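Local coordinates for protein malate dehydrogenase (Entamoeba histolytica, PDB 3I0P) that probably catalyses the NAD-dependent interconversion of malate and oxaloacetate, as a homodimeric member of the malate/L-lactate dehydrogenase family, at residues E106-Y111 / E137-I142. Sequence-based numbering, arbitrary orientation.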
# COMPACT_ATOMS: atom_id res chain seq x y z
N GLU A 106 -15.30 16.52 -0.65
CA GLU A 106 -16.24 17.46 -0.07
C GLU A 106 -16.33 17.25 1.45
O GLU A 106 -16.23 18.21 2.22
CB GLU A 106 -17.60 17.24 -0.74
CG GLU A 106 -18.61 18.37 -0.61
CD GLU A 106 -20.03 17.93 -0.98
OE1 GLU A 106 -20.24 16.73 -1.27
OE2 GLU A 106 -20.93 18.81 -0.99
N LYS A 107 -16.49 15.99 1.85
CA LYS A 107 -16.48 15.59 3.26
C LYS A 107 -15.14 15.84 3.96
O LYS A 107 -15.11 16.11 5.16
CB LYS A 107 -16.84 14.11 3.40
CG LYS A 107 -18.16 13.72 2.80
CD LYS A 107 -18.52 12.29 3.14
CE LYS A 107 -19.95 11.99 2.74
NZ LYS A 107 -20.92 12.88 3.44
N ALA A 108 -14.03 15.72 3.23
CA ALA A 108 -12.73 15.96 3.84
C ALA A 108 -12.56 17.44 4.14
O ALA A 108 -12.07 17.81 5.20
CB ALA A 108 -11.59 15.44 2.96
N LYS A 109 -13.02 18.28 3.20
CA LYS A 109 -12.96 19.73 3.35
C LYS A 109 -13.78 20.23 4.53
O LYS A 109 -13.40 21.20 5.19
CB LYS A 109 -13.44 20.41 2.07
CG LYS A 109 -12.51 20.23 0.88
CD LYS A 109 -11.21 20.98 1.07
CE LYS A 109 -10.62 21.35 -0.27
NZ LYS A 109 -9.28 21.95 -0.08
N LYS A 110 -14.89 19.56 4.81
CA LYS A 110 -15.75 19.96 5.92
C LYS A 110 -15.31 19.39 7.27
O LYS A 110 -15.45 20.06 8.29
CB LYS A 110 -17.21 19.60 5.62
CG LYS A 110 -18.21 20.40 6.44
CD LYS A 110 -19.63 19.94 6.16
CE LYS A 110 -20.59 20.37 7.28
NZ LYS A 110 -22.02 20.15 6.90
N TYR A 111 -14.77 18.16 7.29
CA TYR A 111 -14.47 17.45 8.55
C TYR A 111 -13.03 17.03 8.74
O TYR A 111 -12.62 16.69 9.85
CB TYR A 111 -15.36 16.22 8.71
CG TYR A 111 -16.83 16.52 8.79
CD1 TYR A 111 -17.64 16.36 7.68
CD2 TYR A 111 -17.41 16.96 9.99
CE1 TYR A 111 -19.00 16.64 7.74
CE2 TYR A 111 -18.77 17.24 10.06
CZ TYR A 111 -19.56 17.07 8.93
OH TYR A 111 -20.91 17.34 8.98
N GLU A 137 -7.43 19.35 -5.25
CA GLU A 137 -8.14 20.04 -4.16
C GLU A 137 -7.33 20.12 -2.86
O GLU A 137 -7.90 20.43 -1.81
CB GLU A 137 -9.48 19.35 -3.86
CG GLU A 137 -10.51 19.35 -4.98
CD GLU A 137 -10.70 20.72 -5.58
OE1 GLU A 137 -10.97 21.67 -4.81
OE2 GLU A 137 -10.57 20.85 -6.82
N GLY A 138 -6.03 19.84 -2.92
CA GLY A 138 -5.19 19.90 -1.72
C GLY A 138 -5.41 18.78 -0.71
O GLY A 138 -5.09 18.93 0.47
N CYS A 139 -5.95 17.66 -1.19
CA CYS A 139 -6.10 16.46 -0.37
C CYS A 139 -5.17 15.35 -0.84
O CYS A 139 -4.82 15.27 -2.02
CB CYS A 139 -7.52 15.95 -0.47
SG CYS A 139 -8.77 17.02 0.21
N ILE A 140 -4.75 14.50 0.10
CA ILE A 140 -4.15 13.21 -0.23
C ILE A 140 -5.31 12.34 -0.69
O ILE A 140 -6.32 12.28 -0.00
CB ILE A 140 -3.47 12.58 1.01
CG1 ILE A 140 -2.22 13.37 1.40
CG2 ILE A 140 -3.10 11.12 0.74
CD1 ILE A 140 -1.85 13.30 2.90
N GLY A 141 -5.17 11.70 -1.84
CA GLY A 141 -6.21 10.81 -2.36
C GLY A 141 -5.77 9.37 -2.54
O GLY A 141 -4.81 9.09 -3.25
N ILE A 142 -6.47 8.46 -1.89
CA ILE A 142 -6.16 7.04 -1.95
C ILE A 142 -7.40 6.32 -2.45
O ILE A 142 -8.50 6.55 -1.97
CB ILE A 142 -5.74 6.48 -0.56
CG1 ILE A 142 -4.52 7.25 -0.01
CG2 ILE A 142 -5.47 4.98 -0.65
CD1 ILE A 142 -4.21 7.00 1.46
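Lys109, near the C-terminal end of helix 93-111, reaches across to the turn before strand 139-145 and makes the one hydrogen bond of this contact: its NZ donates to the backbone O of Glu137 over 2.7 Å. The C=O...donor angle is 158°, close to head-on, and NZ is tilted 19° from the carbonyl plane. The route of the chain explains the reach. CG is anti to the carbonyl carbon, a bend at chi2 turns the chain toward the turn, and the outer torsions are extended, so the ammonium end arrives although the first bond of the side chain does not point there.

The electrostatic term is looser. NZ of Lys109 lies 5.0 Å from OE1 of Glu137, too far for a salt bridge, although the opposite charges probably attract weakly; the carboxylate touches a crystal neighbour, which may affect its position. CE of Lys109 makes a loose van der Waals approach to CB of Glu137 at 4.3 Å.

Deeper in, CB of Ala108 faces SG of Cys139 at 4.2 Å, an apolar contact between two buried residues whose CA atoms are 7.9 Å apart. Ala108 also packs on Ala288 of strand 282-290, which lies beside strand 139-145 in the sheet; at this point, near its C-terminal end, the helix packs through Ala108 against both strands.

The accepting carbonyl belongs to the Schellman motif that ends helix 127-136. Gly138, with positive phi, is its C-prime residue, and the backbone N atoms of Gly138 and Cys139 both turn back to carbonyls in the last turn of that helix. A lysine donor at this helix terminus supplies a partner to a carbonyl beyond the last helical turns, and its positive charge would probably interact favourably with the C-terminal end of the helix dipole. Chemically, the contact therefore pairs an exposed, charge-assisted bond with a small buried apolar touch.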